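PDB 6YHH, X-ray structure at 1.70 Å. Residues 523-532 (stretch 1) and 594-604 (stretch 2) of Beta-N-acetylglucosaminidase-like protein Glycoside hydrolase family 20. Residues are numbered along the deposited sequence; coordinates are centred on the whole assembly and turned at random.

Stretch 1, residues 523-532: KSVNEFTNVC
Stretch 2, residues 594-604: NKWIAVNKGLV

How do the two backbones lie? Residues 523-529 form a short helix, and 594-604 lie within a longer one that extends beyond both ends. Their N-to-C directions differ by 131°, the signed crossing angle is -131°, and the axes approach to 8.4 Å. Register is set where Ser 524 CA sits 5.0 Å from Val 599 CA. After Thr 529 the first chain leaves the helix, with Asn 530 at phi/psi -77/2 and Val 531 at -123/7.

What lets the helices come so close? Gly 602 leaves a hollow, and Ser 524, chi1 m and pointing toward the partner, fills it: Ser 524 OG lies 3.5 Å from Gly 602 CA. An ideal CB on Gly 602 would fall 2.0 Å from that OG, a clash. Beside it, Val 599 (chi1 t) brings CG1 to 3.5 Å from Ser 524 O.

Which bumps fill the buried side? Leu 603, chi1 m and chi2 t, starts sideways but its end comes nearer. Its CD2 packs 4.0 Å from Val 525 CB (chi1 p), while its CD1 covers one face of the Phe 528 ring, 4.0 Å from CG. Phe 528 (chi1 t, chi2 56°) also sets its CB 3.9 Å from Val 599 CG1. Branched aliphatic chains suit this buried, apolar patch, where their methyls can pack against the ring and each other.

How is the other end closed? Val 531, chi1 m, places CG1 3.7 Å from CZ2 of Trp 596, whose chi1 is m and chi2 -32°. One water donates to Glu 527 O (2.9 Å) and accepts a weak bond from Trp 596 NE1 (3.1 Å); another accepts from Asn 530 ND2 and Lys 595 NZ, each at 2.8 Å. Glu 527 (m, t) lays OE1 3.4 Å from Val 599 CG2, while its OE2 salt-bridges Lys 523 NZ at 3.0 Å. No direct hydrogen bond crosses; packing and water join the stretches.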

# COMPACT_ATOMS: atom_id res chain seq x y z
N LYS A 523 -4.44 9.57 -19.69
CA LYS A 523 -3.73 10.81 -19.95
C LYS A 523 -4.59 12.09 -19.82
O LYS A 523 -4.19 13.02 -19.11
CB LYS A 523 -3.06 10.79 -21.30
CG LYS A 523 -2.30 12.09 -21.67
CD LYS A 523 -1.57 11.90 -23.02
CE LYS A 523 -0.56 12.97 -23.40
NZ LYS A 523 -1.24 14.18 -23.94
N SER A 524 -5.74 12.13 -20.48
CA SER A 524 -6.56 13.34 -20.47
C SER A 524 -7.15 13.64 -19.10
O SER A 524 -7.22 14.80 -18.68
CB SER A 524 -7.65 13.22 -21.50
OG SER A 524 -6.97 13.23 -22.74
N VAL A 525 -7.54 12.58 -18.38
CA VAL A 525 -8.09 12.83 -17.03
C VAL A 525 -7.01 13.25 -16.05
O VAL A 525 -7.22 14.12 -15.23
CB VAL A 525 -8.94 11.64 -16.55
CG1 VAL A 525 -8.19 10.40 -16.32
CG2 VAL A 525 -9.69 12.04 -15.30
N ASN A 526 -5.82 12.68 -16.17
CA ASN A 526 -4.68 13.13 -15.37
C ASN A 526 -4.33 14.59 -15.66
O ASN A 526 -4.14 15.41 -14.75
CB ASN A 526 -3.51 12.21 -15.63
CG ASN A 526 -2.35 12.49 -14.69
OD1 ASN A 526 -2.46 12.47 -13.46
ND2 ASN A 526 -1.21 12.84 -15.31
N GLU A 527 -4.28 14.94 -16.94
CA GLU A 527 -4.03 16.35 -17.25
C GLU A 527 -5.08 17.26 -16.71
O GLU A 527 -4.81 18.42 -16.29
CB GLU A 527 -3.84 16.56 -18.79
CG GLU A 527 -2.63 15.83 -19.30
CD GLU A 527 -2.54 15.74 -20.80
OE1 GLU A 527 -3.56 15.84 -21.52
OE2 GLU A 527 -1.38 15.48 -21.27
N PHE A 528 -6.34 16.84 -16.73
CA PHE A 528 -7.41 17.68 -16.17
C PHE A 528 -7.26 17.81 -14.62
O PHE A 528 -7.58 18.88 -14.08
CB PHE A 528 -8.80 17.17 -16.53
CG PHE A 528 -9.88 18.24 -16.42
CD1 PHE A 528 -9.76 19.45 -17.13
CD2 PHE A 528 -11.00 18.06 -15.66
CE1 PHE A 528 -10.70 20.45 -16.94
CE2 PHE A 528 -11.96 19.05 -15.51
CZ PHE A 528 -11.81 20.25 -16.18
N THR A 529 -6.76 16.80 -13.91
CA THR A 529 -6.52 17.00 -12.47
C THR A 529 -5.56 18.13 -12.23
O THR A 529 -5.62 18.80 -11.19
CB THR A 529 -6.00 15.80 -11.71
OG1 THR A 529 -4.63 15.56 -12.12
CG2 THR A 529 -6.82 14.60 -11.90
N ASN A 530 -4.68 18.42 -13.21
CA ASN A 530 -3.68 19.45 -13.05
C ASN A 530 -4.13 20.90 -13.18
O ASN A 530 -3.30 21.83 -12.99
CB ASN A 530 -2.47 19.14 -13.96
CG ASN A 530 -1.76 17.87 -13.57
OD1 ASN A 530 -1.76 17.46 -12.41
ND2 ASN A 530 -1.09 17.30 -14.53
N VAL A 531 -5.44 21.13 -13.39
CA VAL A 531 -6.09 22.40 -13.25
C VAL A 531 -7.23 22.43 -12.29
O VAL A 531 -7.86 23.45 -12.16
CB VAL A 531 -6.51 23.00 -14.60
CG1 VAL A 531 -5.27 23.35 -15.38
CG2 VAL A 531 -7.51 22.13 -15.40
N CYS A 532 -7.45 21.34 -11.56
CA CYS A 532 -8.63 21.24 -10.67
C CYS A 532 -8.20 20.92 -9.20
O CYS A 532 -7.17 20.29 -8.98
CB CYS A 532 -9.57 20.15 -11.11
SG CYS A 532 -10.41 20.42 -12.68
N ASN A 594 -4.48 25.68 -26.02
CA ASN A 594 -4.48 24.57 -26.94
C ASN A 594 -4.47 23.23 -26.15
O ASN A 594 -5.17 22.25 -26.53
CB ASN A 594 -3.30 24.65 -27.87
CG ASN A 594 -3.44 25.75 -28.86
OD1 ASN A 594 -2.50 26.55 -29.10
ND2 ASN A 594 -4.53 25.82 -29.44
N LYS A 595 -3.73 23.17 -25.06
CA LYS A 595 -3.69 21.97 -24.26
C LYS A 595 -5.06 21.63 -23.68
O LYS A 595 -5.50 20.43 -23.76
CB LYS A 595 -2.69 22.12 -23.08
CG LYS A 595 -2.61 20.86 -22.25
CD LYS A 595 -1.58 20.94 -21.13
CE LYS A 595 -1.46 19.58 -20.42
NZ LYS A 595 -0.32 19.63 -19.45
N TRP A 596 -5.75 22.62 -23.12
CA TRP A 596 -7.06 22.36 -22.50
C TRP A 596 -8.13 21.94 -23.50
O TRP A 596 -9.07 21.20 -23.20
CB TRP A 596 -7.47 23.53 -21.66
CG TRP A 596 -6.44 23.76 -20.53
CD1 TRP A 596 -5.67 22.83 -19.85
CD2 TRP A 596 -6.15 25.01 -19.92
NE1 TRP A 596 -4.91 23.45 -18.89
CE2 TRP A 596 -5.21 24.78 -18.90
CE3 TRP A 596 -6.64 26.28 -20.09
CZ2 TRP A 596 -4.71 25.82 -18.09
CZ3 TRP A 596 -6.15 27.29 -19.33
CH2 TRP A 596 -5.18 27.05 -18.33
N ILE A 597 -8.06 22.54 -24.71
CA ILE A 597 -8.93 22.08 -25.80
C ILE A 597 -8.70 20.61 -26.07
O ILE A 597 -9.65 19.83 -26.23
CB ILE A 597 -8.71 22.98 -27.01
CG1 ILE A 597 -9.26 24.38 -26.70
CG2 ILE A 597 -9.35 22.35 -28.24
CD1 ILE A 597 -8.79 25.45 -27.68
N ALA A 598 -7.44 20.19 -26.13
CA ALA A 598 -7.15 18.81 -26.38
C ALA A 598 -7.61 17.91 -25.22
O ALA A 598 -8.08 16.75 -25.43
CB ALA A 598 -5.66 18.60 -26.70
N VAL A 599 -7.40 18.37 -24.00
CA VAL A 599 -7.84 17.60 -22.83
C VAL A 599 -9.36 17.35 -22.87
O VAL A 599 -9.84 16.25 -22.64
CB VAL A 599 -7.43 18.33 -21.52
CG1 VAL A 599 -8.18 17.76 -20.32
CG2 VAL A 599 -5.91 18.33 -21.35
N ASN A 600 -10.11 18.37 -23.21
CA ASN A 600 -11.55 18.24 -23.25
C ASN A 600 -11.92 17.23 -24.32
O ASN A 600 -12.81 16.42 -24.11
CB ASN A 600 -12.25 19.56 -23.50
CG ASN A 600 -13.73 19.42 -23.51
OD1 ASN A 600 -14.36 19.04 -22.52
ND2 ASN A 600 -14.34 19.64 -24.70
N LYS A 601 -11.30 17.31 -25.49
CA LYS A 601 -11.56 16.26 -26.51
C LYS A 601 -11.29 14.88 -25.98
O LYS A 601 -12.10 13.99 -26.16
CB LYS A 601 -10.73 16.43 -27.81
CG LYS A 601 -11.05 17.74 -28.56
CD LYS A 601 -10.05 18.10 -29.63
CE LYS A 601 -10.08 17.26 -30.87
NZ LYS A 601 -8.81 17.24 -31.71
N GLY A 602 -10.20 14.71 -25.26
CA GLY A 602 -9.87 13.42 -24.72
C GLY A 602 -10.85 12.91 -23.71
O GLY A 602 -11.24 11.72 -23.73
N LEU A 603 -11.36 13.82 -22.88
CA LEU A 603 -12.36 13.44 -21.91
C LEU A 603 -13.68 13.03 -22.58
O LEU A 603 -14.35 12.03 -22.21
CB LEU A 603 -12.60 14.59 -20.95
CG LEU A 603 -11.43 14.94 -20.01
CD1 LEU A 603 -11.85 16.16 -19.17
CD2 LEU A 603 -11.10 13.72 -19.15
N VAL A 604 -14.07 13.79 -23.60
CA VAL A 604 -15.30 13.43 -24.36
C VAL A 604 -15.15 12.04 -25.01
O VAL A 604 -16.07 11.18 -24.91
CB VAL A 604 -15.66 14.54 -25.36
CG1 VAL A 604 -16.74 14.08 -26.32
CG2 VAL A 604 -16.13 15.80 -24.60
O HOH W 1 -3.83 20.75 -17.80
O HOH W 2 -0.88 17.99 -17.22